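Local structure of probable E3 ubiquitin-protein ligase HERC1 (Homo sapiens, 4QT6) at residues Q16-A30 with P138-K152. The protein is a probable E3 ubiquitin-protein ligase, whose SPRY (B30.2) domain, the part described here, probably serves in protein-protein recognition. Numbering follows the deposited sequence.
With ARF (formamide), chain H; ARF (formamide), chain B; ARF (formamide), chain G.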
loop_
_atom_site.group_PDB
_atom_site.type_symbol
_atom_site.label_atom_id
_atom_site.label_comp_id
_atom_site.label_asym_id
_atom_site.label_seq_id
_atom_site.Cartn_x
_atom_site.Cartn_y
_atom_site.Cartn_z
ATOM N N GLN A 16 2.225 -4.252 -13.973
ATOM C CA GLN A 16 3.100 -3.722 -12.910
ATOM C C GLN A 16 2.526 -2.486 -12.241
ATOM O O GLN A 16 3.007 -2.078 -11.183
ATOM C CB GLN A 16 4.456 -3.295 -13.523
ATOM C CG GLN A 16 5.200 -4.334 -14.357
ATOM C CD GLN A 16 6.499 -3.776 -14.970
ATOM O OE1 GLN A 16 6.699 -2.556 -15.075
ATOM N NE2 GLN A 16 7.369 -4.667 -15.411
ATOM N N ILE A 17 1.563 -1.838 -12.881
ATOM C CA ILE A 17 1.061 -0.560 -12.393
ATOM C C ILE A 17 -0.414 -0.648 -12.063
ATOM O O ILE A 17 -1.195 -1.279 -12.783
ATOM C CB ILE A 17 1.354 0.568 -13.408
ATOM C CG1 ILE A 17 2.868 0.854 -13.391
ATOM C CG2 ILE A 17 0.582 1.860 -13.135
ATOM C CD1 ILE A 17 3.330 1.658 -14.578
ATOM N N LEU A 18 -0.794 -0.006 -10.958
ATOM C CA LEU A 18 -2.189 0.136 -10.609
ATOM C C LEU A 18 -2.561 1.593 -10.811
ATOM O O LEU A 18 -1.915 2.503 -10.251
ATOM C CB LEU A 18 -2.457 -0.280 -9.155
ATOM C CG LEU A 18 -3.934 -0.309 -8.760
ATOM C CD1 LEU A 18 -4.608 -1.528 -9.345
ATOM C CD2 LEU A 18 -4.081 -0.287 -7.234
ATOM N N THR A 19 -3.600 1.808 -11.614
ATOM C CA THR A 19 -4.069 3.141 -11.935
ATOM C C THR A 19 -5.454 3.367 -11.366
ATOM O O THR A 19 -6.341 2.535 -11.549
ATOM C CB THR A 19 -4.080 3.336 -13.472
ATOM O OG1 THR A 19 -2.741 3.211 -13.961
ATOM C CG2 THR A 19 -4.680 4.698 -13.859
ATOM N N HIS A 20 -5.644 4.501 -10.687
ATOM C CA HIS A 20 -6.920 4.809 -10.082
ATOM C C HIS A 20 -7.871 5.175 -11.218
ATOM O O HIS A 20 -7.556 6.045 -12.027
ATOM C CB HIS A 20 -6.786 5.968 -9.108
ATOM C CG HIS A 20 -8.036 6.275 -8.367
ATOM N ND1 HIS A 20 -8.233 7.473 -7.707
ATOM C CD2 HIS A 20 -9.159 5.546 -8.166
ATOM C CE1 HIS A 20 -9.414 7.454 -7.120
ATOM N NE2 HIS A 20 -10.007 6.312 -7.405
ATOM N N GLY A 21 -8.976 4.449 -11.312
ATOM C CA GLY A 21 -9.912 4.601 -12.424
ATOM C C GLY A 21 -11.192 5.277 -12.004
ATOM O O GLY A 21 -11.220 6.065 -11.053
ATOM N N SER A 22 -12.257 4.972 -12.743
ATOM C CA SER A 22 -13.574 5.531 -12.467
ATOM C C SER A 22 -14.268 4.793 -11.331
ATOM O O SER A 22 -13.953 3.642 -11.029
ATOM C CB SER A 22 -14.450 5.443 -13.725
ATOM O OG SER A 22 -14.830 4.093 -13.993
ATOM N N GLY A 23 -15.242 5.464 -10.718
ATOM C CA GLY A 23 -16.093 4.834 -9.727
ATOM C C GLY A 23 -15.874 5.315 -8.309
ATOM O O GLY A 23 -16.559 4.844 -7.396
ATOM N N GLY A 24 -14.939 6.254 -8.125
ATOM C CA GLY A 24 -14.643 6.846 -6.813
ATOM C C GLY A 24 -13.459 6.163 -6.144
ATOM O O GLY A 24 -12.525 5.727 -6.809
ATOM N N LYS A 25 -13.506 6.066 -4.824
ATOM C CA LYS A 25 -12.394 5.480 -4.067
ATOM C C LYS A 25 -12.195 4.016 -4.459
ATOM O O LYS A 25 -13.135 3.316 -4.859
ATOM C CB LYS A 25 -12.645 5.603 -2.571
ATOM C CG LYS A 25 -12.789 7.042 -2.090
ATOM C CD LYS A 25 -12.881 7.069 -0.583
ATOM C CE LYS A 25 -13.297 8.419 -0.038
ATOM N NZ LYS A 25 -13.293 8.340 1.447
ATOM N N GLY A 26 -10.958 3.523 -4.342
ATOM C CA GLY A 26 -10.690 2.178 -4.840
ATOM C C GLY A 26 -9.431 1.560 -4.268
ATOM O O GLY A 26 -8.731 2.198 -3.485
ATOM N N TYR A 27 -9.150 0.328 -4.695
ATOM C CA TYR A 27 -7.956 -0.396 -4.243
ATOM C C TYR A 27 -7.535 -1.419 -5.278
ATOM O O TYR A 27 -8.294 -1.793 -6.173
ATOM C CB TYR A 27 -8.207 -1.110 -2.905
ATOM C CG TYR A 27 -9.250 -2.193 -2.994
ATOM C CD1 TYR A 27 -8.934 -3.449 -3.480
ATOM C CD2 TYR A 27 -10.562 -1.941 -2.655
ATOM C CE1 TYR A 27 -9.898 -4.422 -3.628
ATOM C CE2 TYR A 27 -11.519 -2.914 -2.759
ATOM C CZ TYR A 27 -11.195 -4.144 -3.261
ATOM O OH TYR A 27 -12.151 -5.130 -3.373
ATOM N N GLY A 28 -6.314 -1.890 -5.109
ATOM C CA GLY A 28 -5.852 -3.059 -5.826
ATOM C C GLY A 28 -4.790 -3.810 -5.041
ATOM O O GLY A 28 -3.914 -3.206 -4.431
ATOM N N LEU A 29 -4.910 -5.127 -5.079
ATOM C CA LEU A 29 -3.960 -6.054 -4.475
ATOM C C LEU A 29 -3.076 -6.733 -5.502
ATOM O O LEU A 29 -3.477 -6.955 -6.654
ATOM C CB LEU A 29 -4.684 -7.147 -3.680
ATOM C CG LEU A 29 -5.167 -6.780 -2.266
ATOM C CD1 LEU A 29 -6.122 -5.589 -2.224
ATOM C CD2 LEU A 29 -5.816 -8.019 -1.667
ATOM N N ALA A 30 -1.898 -7.131 -5.037
ATOM C CA ALA A 30 -0.979 -7.909 -5.844
ATOM C C ALA A 30 -1.526 -9.306 -6.099
ATOM O O ALA A 30 -2.391 -9.815 -5.372
ATOM C CB ALA A 30 0.371 -7.987 -5.179
ATOM N N PRO A 138 0.485 -7.422 -0.808
ATOM C CA PRO A 138 0.781 -6.012 -1.116
ATOM C C PRO A 138 -0.413 -5.308 -1.751
ATOM O O PRO A 138 -1.130 -5.914 -2.559
ATOM C CB PRO A 138 1.958 -6.112 -2.091
ATOM C CG PRO A 138 2.624 -7.390 -1.725
ATOM C CD PRO A 138 1.531 -8.335 -1.324
ATOM N N CYS A 139 -0.669 -4.068 -1.354
ATOM C CA CYS A 139 -1.825 -3.316 -1.863
ATOM C C CYS A 139 -1.606 -1.839 -1.927
ATOM O O CYS A 139 -0.735 -1.294 -1.283
ATOM C CB CYS A 139 -3.071 -3.562 -1.019
ATOM S SG CYS A 139 -3.056 -2.810 0.608
ATOM N N VAL A 140 -2.465 -1.210 -2.713
ATOM C CA VAL A 140 -2.537 0.229 -2.872
ATOM C C VAL A 140 -4.006 0.573 -2.756
ATOM O O VAL A 140 -4.859 -0.171 -3.252
ATOM C CB VAL A 140 -1.982 0.637 -4.253
ATOM C CG1 VAL A 140 -2.193 2.111 -4.516
ATOM C CG2 VAL A 140 -0.511 0.267 -4.350
HETATM N N MSE A 141 -4.306 1.686 -2.090
HETATM C CA MSE A 141 -5.685 2.186 -1.982
HETATM C C MSE A 141 -5.674 3.653 -2.340
HETATM O O MSE A 141 -4.719 4.350 -2.006
HETATM C CB MSE A 141 -6.131 1.935 -0.537
HETATM C CG MSE A 141 -7.593 2.213 -0.197
HETATM SE SE MSE A 141 -7.939 4.102 0.276
HETATM C CE MSE A 141 -6.226 4.645 1.068
ATOM N N PHE A 142 -6.723 4.121 -3.012
ATOM C CA PHE A 142 -6.884 5.529 -3.322
ATOM C C PHE A 142 -8.165 6.054 -2.686
ATOM O O PHE A 142 -9.232 5.476 -2.895
ATOM C CB PHE A 142 -6.961 5.713 -4.832
ATOM C CG PHE A 142 -5.797 5.132 -5.589
ATOM C CD1 PHE A 142 -4.533 5.729 -5.538
ATOM C CD2 PHE A 142 -5.979 4.004 -6.392
ATOM C CE1 PHE A 142 -3.477 5.188 -6.245
ATOM C CE2 PHE A 142 -4.910 3.458 -7.108
ATOM C CZ PHE A 142 -3.669 4.051 -7.020
ATOM N N TYR A 143 -8.047 7.131 -1.911
ATOM C CA TYR A 143 -9.222 7.735 -1.258
ATOM C C TYR A 143 -9.695 8.987 -1.947
ATOM O O TYR A 143 -10.684 9.605 -1.507
ATOM C CB TYR A 143 -8.995 7.987 0.239
ATOM C CG TYR A 143 -7.809 8.849 0.571
ATOM C CD1 TYR A 143 -7.894 10.230 0.525
ATOM C CD2 TYR A 143 -6.591 8.286 0.923
ATOM C CE1 TYR A 143 -6.810 11.018 0.807
ATOM C CE2 TYR A 143 -5.493 9.074 1.225
ATOM C CZ TYR A 143 -5.613 10.443 1.194
ATOM O OH TYR A 143 -4.533 11.216 1.510
ATOM N N SER A 144 -9.007 9.374 -3.013
ATOM C CA SER A 144 -9.481 10.432 -3.874
ATOM C C SER A 144 -10.726 10.009 -4.642
ATOM O O SER A 144 -10.995 8.817 -4.846
ATOM C CB SER A 144 -8.365 10.836 -4.832
ATOM O OG SER A 144 -7.839 9.688 -5.470
ATOM N N SER A 145 -11.501 11.003 -5.070
ATOM C CA SER A 145 -12.720 10.752 -5.832
ATOM C C SER A 145 -12.423 10.599 -7.319
ATOM O O SER A 145 -13.041 9.795 -8.006
ATOM C CB SER A 145 -13.702 11.907 -5.630
ATOM O OG SER A 145 -13.090 13.143 -5.937
ATOM N N ASN A 146 -11.483 11.407 -7.803
ATOM C CA ASN A 146 -11.169 11.460 -9.209
ATOM C C ASN A 146 -10.110 10.438 -9.587
ATOM O O ASN A 146 -9.229 10.120 -8.783
ATOM C CB ASN A 146 -10.643 12.841 -9.579
ATOM C CG ASN A 146 -11.705 13.918 -9.487
ATOM O OD1 ASN A 146 -12.899 13.631 -9.442
ATOM N ND2 ASN A 146 -11.269 15.168 -9.467
ATOM N N PRO A 147 -10.182 9.939 -10.822
ATOM C CA PRO A 147 -9.154 9.035 -11.327
ATOM C C PRO A 147 -7.777 9.674 -11.500
ATOM O O PRO A 147 -7.637 10.904 -11.488
ATOM C CB PRO A 147 -9.684 8.618 -12.693
ATOM C CG PRO A 147 -10.671 9.665 -13.077
ATOM C CD PRO A 147 -11.242 10.194 -11.814
ATOM N N GLY A 148 -6.767 8.828 -11.681
ATOM C CA GLY A 148 -5.499 9.272 -12.258
ATOM C C GLY A 148 -4.193 8.894 -11.613
ATOM O O GLY A 148 -3.143 8.893 -12.280
ATOM N N GLU A 149 -4.217 8.634 -10.314
ATOM C CA GLU A 149 -2.982 8.298 -9.619
ATOM C C GLU A 149 -2.482 6.973 -10.156
ATOM O O GLU A 149 -3.283 6.156 -10.591
ATOM C CB GLU A 149 -3.186 8.151 -8.117
ATOM C CG GLU A 149 -3.648 9.390 -7.359
ATOM C CD GLU A 149 -5.150 9.527 -7.302
ATOM O OE1 GLU A 149 -5.867 8.780 -7.985
ATOM O OE2 GLU A 149 -5.623 10.404 -6.563
ATOM N N LYS A 150 -1.168 6.763 -10.106
ATOM C CA LYS A 150 -0.556 5.513 -10.570
ATOM C C LYS A 150 0.570 5.069 -9.652
ATOM O O LYS A 150 1.425 5.874 -9.276
ATOM C CB LYS A 150 0.005 5.650 -11.997
ATOM C CG LYS A 150 -1.020 5.962 -13.062
ATOM C CD LYS A 150 -0.358 5.892 -14.428
ATOM C CE LYS A 150 -1.323 6.370 -15.509
ATOM N NZ LYS A 150 -1.009 5.852 -16.865
ATOM N N VAL A 151 0.561 3.794 -9.278
ATOM C CA VAL A 151 1.610 3.213 -8.417
ATOM C C VAL A 151 2.143 1.946 -9.059
ATOM O O VAL A 151 1.366 1.079 -9.482
ATOM C CB VAL A 151 1.050 2.888 -7.005
ATOM C CG1 VAL A 151 2.112 2.274 -6.089
ATOM C CG2 VAL A 151 0.468 4.141 -6.361
ATOM N N LYS A 152 3.464 1.815 -9.088
ATOM C CA LYS A 152 4.128 0.637 -9.595
ATOM C C LYS A 152 4.583 -0.261 -8.447
ATOM O O LYS A 152 5.148 0.230 -7.464
ATOM C CB LYS A 152 5.343 1.062 -10.423
ATOM C CG LYS A 152 6.132 -0.084 -11.024
ATOM C CD LYS A 152 7.198 0.410 -11.983
ATOM C CE LYS A 152 8.005 -0.755 -12.520
ATOM N NZ LYS A 152 8.872 -0.396 -13.676
HETATM N N ARF H . -13.388 1.425 -12.711
HETATM C C ARF H . -12.184 1.391 -13.288
HETATM O O ARF H . -11.881 2.262 -14.092
HETATM N N ARF B . -4.662 15.149 0.274
HETATM C C ARF B . -5.042 14.867 1.519
HETATM O O ARF B . -5.086 13.711 1.913
HETATM N N ARF G . -6.283 13.834 -3.900
HETATM C C ARF G . -6.705 13.830 -2.629
HETATM O O ARF G . -7.855 13.509 -2.362
HETATM O O HOH W 1 -12.910 7.827 -9.668
#
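Two antiparallel strand pairs, one in each sheet of the SPRY beta-sandwich, meet here at H20 and F142, where the loops 21-25 and 143-149 carry each segment from one sheet to the other. In the first sheet L18 and V151 form a hydrogen-bonded pair, L18 N to V151 O at 2.8 Å; in the second, G26 pairs with F142 and G28 with V140. L18, V140, V151 and F142 face the sandwich interior, and CD2 of L18 reaches V140 CB and F142 CE2, both at 3.8 Å. A side chain on G28 would collide with that leucine, so glycine suits the strand.

H20 joins the two layers and their loops. Its CG, anti to the backbone N (chi1 -176°), lays the imidazole beside F142: the planes are 15° apart but slid past one another, so each CB sits over the other's ring, F142 CB 3.7 Å from the H20 centroid. P147 CA lies over the opposite imidazole face, toward its rim. Both nitrogens donate in the ring plane: NE2 gives a nearly straight bond to G24 O (2.7 Å, 172°), and ND1 meets the syn side of E149 OE1 at 2.7 Å. E149 OE2 accepts a hydrogen bond from S144 OG at 2.6 Å, so the carboxylate is held through both oxygens, which should limit its rotation; with two donor nitrogens beside this charge, the imidazole is probably protonated. A leucine in place of H20 would probably leave E149 without this mate and G24 O without its donor. A water bridges G21 O, G24 N and S145 O, while G23 and G24 adopt backbone angles that call for glycine.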